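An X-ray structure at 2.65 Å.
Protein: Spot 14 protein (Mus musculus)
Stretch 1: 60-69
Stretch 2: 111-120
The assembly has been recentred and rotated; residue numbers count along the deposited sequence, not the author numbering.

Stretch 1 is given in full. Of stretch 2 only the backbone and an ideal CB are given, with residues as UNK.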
# COMPACT_ATOMS: atom_id res chain seq x y z
N THR A 60 -3.87 16.57 18.27
CA THR A 60 -2.74 15.78 17.81
C THR A 60 -3.23 14.75 16.79
O THR A 60 -2.56 14.47 15.79
CB THR A 60 -2.11 15.01 18.97
OG1 THR A 60 -1.98 15.89 20.10
CG2 THR A 60 -0.73 14.46 18.60
N TYR A 61 -4.41 14.20 17.05
CA TYR A 61 -4.98 13.18 16.23
C TYR A 61 -5.42 13.74 14.88
O TYR A 61 -5.09 13.20 13.81
CB TYR A 61 -6.16 12.57 16.95
CG TYR A 61 -6.62 11.31 16.32
CD1 TYR A 61 -5.84 10.16 16.40
CD2 TYR A 61 -7.83 11.25 15.64
CE1 TYR A 61 -6.26 8.98 15.81
CE2 TYR A 61 -8.25 10.07 15.04
CZ TYR A 61 -7.46 8.95 15.13
OH TYR A 61 -7.88 7.79 14.55
N PHE A 62 -6.19 14.81 14.93
CA PHE A 62 -6.53 15.60 13.77
C PHE A 62 -5.26 15.86 12.92
O PHE A 62 -5.24 15.60 11.72
CB PHE A 62 -7.17 16.88 14.31
CG PHE A 62 -7.38 17.96 13.31
CD1 PHE A 62 -8.46 17.93 12.45
CD2 PHE A 62 -6.53 19.07 13.29
CE1 PHE A 62 -8.68 18.98 11.54
CE2 PHE A 62 -6.74 20.12 12.39
CZ PHE A 62 -7.81 20.08 11.52
N THR A 63 -4.20 16.33 13.55
CA THR A 63 -2.95 16.56 12.84
C THR A 63 -2.44 15.31 12.12
O THR A 63 -2.02 15.38 10.96
CB THR A 63 -1.92 17.09 13.81
OG1 THR A 63 -2.35 18.39 14.19
CG2 THR A 63 -0.56 17.22 13.18
N MSE A 64 -2.50 14.17 12.80
CA MSE A 64 -2.02 12.92 12.21
C MSE A 64 -2.86 12.57 10.98
O MSE A 64 -2.31 12.22 9.93
CB MSE A 64 -2.07 11.79 13.24
CG MSE A 64 -1.44 10.51 12.74
SE MSE A 64 -1.76 8.92 13.87
CE MSE A 64 -3.69 8.74 13.53
N LEU A 65 -4.18 12.66 11.12
CA LEU A 65 -5.09 12.40 10.04
C LEU A 65 -4.71 13.24 8.82
O LEU A 65 -4.59 12.71 7.71
CB LEU A 65 -6.52 12.71 10.47
CG LEU A 65 -7.16 11.77 11.50
CD1 LEU A 65 -8.52 12.30 11.88
CD2 LEU A 65 -7.27 10.37 10.95
N LYS A 66 -4.47 14.54 9.02
CA LYS A 66 -4.06 15.42 7.93
C LYS A 66 -2.74 14.99 7.35
O LYS A 66 -2.51 15.06 6.13
CB LYS A 66 -3.96 16.86 8.40
CG LYS A 66 -5.31 17.56 8.45
CD LYS A 66 -5.31 18.66 9.50
CE LYS A 66 -4.53 19.92 9.10
NZ LYS A 66 -3.98 20.51 10.35
N SER A 67 -1.87 14.51 8.21
CA SER A 67 -0.52 14.21 7.78
C SER A 67 -0.48 12.95 6.89
O SER A 67 0.25 12.89 5.89
CB SER A 67 0.36 14.07 9.01
OG SER A 67 1.65 13.73 8.62
N ILE A 68 -1.28 11.96 7.25
CA ILE A 68 -1.43 10.77 6.44
C ILE A 68 -2.12 11.13 5.13
O ILE A 68 -1.73 10.67 4.06
CB ILE A 68 -2.23 9.72 7.21
CG1 ILE A 68 -1.37 9.19 8.37
CG2 ILE A 68 -2.72 8.62 6.28
CD1 ILE A 68 -2.08 8.20 9.23
N CYS A 69 -3.13 11.98 5.20
CA CYS A 69 -3.80 12.43 3.99
C CYS A 69 -2.85 13.11 2.99
O CYS A 69 -3.01 12.95 1.78
CB CYS A 69 -4.95 13.36 4.32
SG CYS A 69 -5.89 13.80 2.88
N UNK A 111 -1.56 2.89 20.52
CA UNK A 111 -1.56 2.16 19.26
C UNK A 111 -2.17 3.00 18.14
O UNK A 111 -1.71 2.94 17.00
CB UNK A 111 -2.32 0.84 19.41
N UNK A 112 -3.18 3.78 18.48
CA UNK A 112 -3.80 4.74 17.56
C UNK A 112 -2.80 5.76 16.97
O UNK A 112 -2.91 6.13 15.81
CB UNK A 112 -4.92 5.49 18.29
N UNK A 113 -1.82 6.20 17.75
CA UNK A 113 -0.84 7.16 17.23
C UNK A 113 0.36 6.52 16.54
O UNK A 113 1.10 7.18 15.81
CB UNK A 113 -0.34 8.04 18.37
N UNK A 114 0.57 5.23 16.77
CA UNK A 114 1.59 4.52 16.00
C UNK A 114 1.13 4.28 14.57
O UNK A 114 1.93 3.88 13.72
CB UNK A 114 1.93 3.19 16.67
N UNK A 115 -0.14 4.58 14.29
CA UNK A 115 -0.72 4.33 12.98
C UNK A 115 -0.03 5.04 11.83
O UNK A 115 0.11 4.46 10.76
CB UNK A 115 -2.19 4.74 13.00
N UNK A 116 0.42 6.27 12.05
CA UNK A 116 1.15 6.98 10.98
C UNK A 116 2.46 6.26 10.63
O UNK A 116 2.79 6.12 9.45
CB UNK A 116 1.45 8.42 11.40
N UNK A 117 3.18 5.80 11.65
CA UNK A 117 4.44 5.09 11.47
C UNK A 117 4.24 3.74 10.79
O UNK A 117 4.98 3.38 9.88
CB UNK A 117 5.13 4.89 12.82
N UNK A 118 3.22 3.01 11.24
CA UNK A 118 2.83 1.74 10.65
C UNK A 118 2.43 1.93 9.18
O UNK A 118 2.93 1.23 8.30
CB UNK A 118 1.68 1.12 11.44
N UNK A 119 1.57 2.92 8.93
CA UNK A 119 1.13 3.25 7.58
C UNK A 119 2.35 3.46 6.72
O UNK A 119 2.48 2.86 5.64
CB UNK A 119 0.23 4.49 7.57
N UNK A 120 3.25 4.30 7.19
CA UNK A 120 4.46 4.61 6.45
C UNK A 120 5.28 3.34 6.18
O UNK A 120 5.74 3.14 5.07
CB UNK A 120 5.30 5.63 7.22

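Stretch 1 is a regular helix, and the helix that opens near position 115 runs alongside it in nearly the same direction, the axes 14° apart and 10.5 Å at closest approach. What stretch 1 presents is a row built from Tyr61, Met64, Ser67 and Ile68: two hydroxyls, with the selenomethionine Met64 and Ile68 among them.

Position 111 has nothing of stretch 1 within 5.5 Å of its ideal CB, so almost any side chain, most naturally a polar one, would fit. It is Glu111, which makes no contact here.

At position 112 the CB points sideways, yet it lies 4.5 Å from Tyr61 CE1, and the ring leads on to a phenolic hydroxyl. A side chain long enough to run beside the ring and end in an acceptor would suit: Glu or Gln, while a plain aliphatic could cover the ring but leave the hydroxyl unanswered. The residue is Glu112. With chi1 t and chi2 p it bends along the tyrosine, and Tyr61 OH donates to Glu112 OE2 at 2.6 Å. Its backbone also serves the contact, since Met64 CE packs 3.6 Å from Glu112 O.

Position 113 again points its CB sideways, 4.8 Å from Met64 SE, with the tyrosine ring within reach of a longer side chain. Apolar residues of middle size, Leu, Met or Ile, could use both surfaces. Leu113 does so through one methyl: its CD2 sits at the edge of the ring, 4.2 Å from Tyr61 CD1, and 4.4 Å from Met64 SE.

Position 114 points away, which favours polar or small residues; Asp114 fits, and its carbonyl accepts a helical bond from the backbone N of 118.

At position 115 the CB points toward stretch 1, 4.3 Å from Met64 SE and 5.1 Å from Ile68 CD1. These apolar neighbours invite Ala, Val, Leu or Met. In Leu115 the CB itself makes the contact, 4.4 Å from Met64 CE.

Position 116 is the most demanding. Its CB also points toward stretch 1, 3.8 Å from Met64 CG and 4.1 Å from Ile68 CD1, but farther out Ser67 offers a hydroxyl. The stem should therefore be aliphatic and the tip polar, as in Glu or Gln. Glu116 is extended, chi1 and chi2 both t: its CG packs 4.0 Å from Ile68 CG1, and Ser67 OG donates to Glu116 OE2 at 2.7 Å. The carboxylate also lies close to the selenomethionine, with Glu116 OE1 3.7 Å from Met64 CG, so the tip of the side chain packs as well as accepting the hydroxyl.

Positions 117 and 118 are out of reach, and in that open space small or polar residues would do; they hold Ala117 and Gln118.

Position 119 comes back toward stretch 1, its CB 4.7 Å from Ile68 CD1. A large apolar residue, Leu, Met or Phe, could cover the isoleucine. Phe119, chi1 t, lays a ring face under Ile68 CG2, 4.0 Å from the ring centroid and 11° off the normal, a CH-pi contact.

Position 120 is out of reach again, open to most polar residues, and is filled by His120.

Stretch 2 (111-120) EELDLEAQFH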
# COMPACT_ATOMS: atom_id res chain seq x y z
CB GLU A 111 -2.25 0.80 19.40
CG GLU A 111 -1.24 -0.36 19.59
CD GLU A 111 -1.56 -1.27 20.79
OE1 GLU A 111 -2.55 -1.01 21.51
OE2 GLU A 111 -0.80 -2.25 21.01
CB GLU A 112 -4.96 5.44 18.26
CG GLU A 112 -6.00 6.08 17.35
CD GLU A 112 -6.90 5.08 16.60
OE1 GLU A 112 -7.12 3.95 17.10
OE2 GLU A 112 -7.40 5.44 15.51
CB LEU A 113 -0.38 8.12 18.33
CG LEU A 113 -1.49 8.97 18.99
CD1 LEU A 113 -1.00 9.53 20.34
CD2 LEU A 113 -2.03 10.10 18.10
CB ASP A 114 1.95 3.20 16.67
CG ASP A 114 2.78 3.39 17.92
OD1 ASP A 114 3.02 2.37 18.61
OD2 ASP A 114 3.19 4.54 18.21
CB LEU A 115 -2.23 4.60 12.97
CG LEU A 115 -3.13 3.51 13.59
CD1 LEU A 115 -4.56 3.67 13.13
CD2 LEU A 115 -2.67 2.12 13.23
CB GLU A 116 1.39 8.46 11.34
CG GLU A 116 2.19 9.24 10.30
CD GLU A 116 2.30 10.76 10.58
OE1 GLU A 116 2.05 11.21 11.73
OE2 GLU A 116 2.66 11.50 9.64
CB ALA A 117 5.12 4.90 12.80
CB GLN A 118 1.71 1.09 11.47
CG GLN A 118 2.21 0.62 12.84
CD GLN A 118 1.09 0.10 13.77
OE1 GLN A 118 0.01 -0.33 13.32
NE2 GLN A 118 1.36 0.13 15.08
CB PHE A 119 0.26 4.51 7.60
CG PHE A 119 -0.07 5.06 6.24
CD1 PHE A 119 -1.09 4.48 5.47
CD2 PHE A 119 0.60 6.17 5.74
CE1 PHE A 119 -1.42 4.99 4.19
CE2 PHE A 119 0.29 6.69 4.45
CZ PHE A 119 -0.73 6.09 3.68
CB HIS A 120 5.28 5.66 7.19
CG HIS A 120 6.39 6.23 6.36
ND1 HIS A 120 7.72 5.93 6.59
CD2 HIS A 120 6.36 7.06 5.29
CE1 HIS A 120 8.46 6.56 5.69
NE2 HIS A 120 7.67 7.26 4.89
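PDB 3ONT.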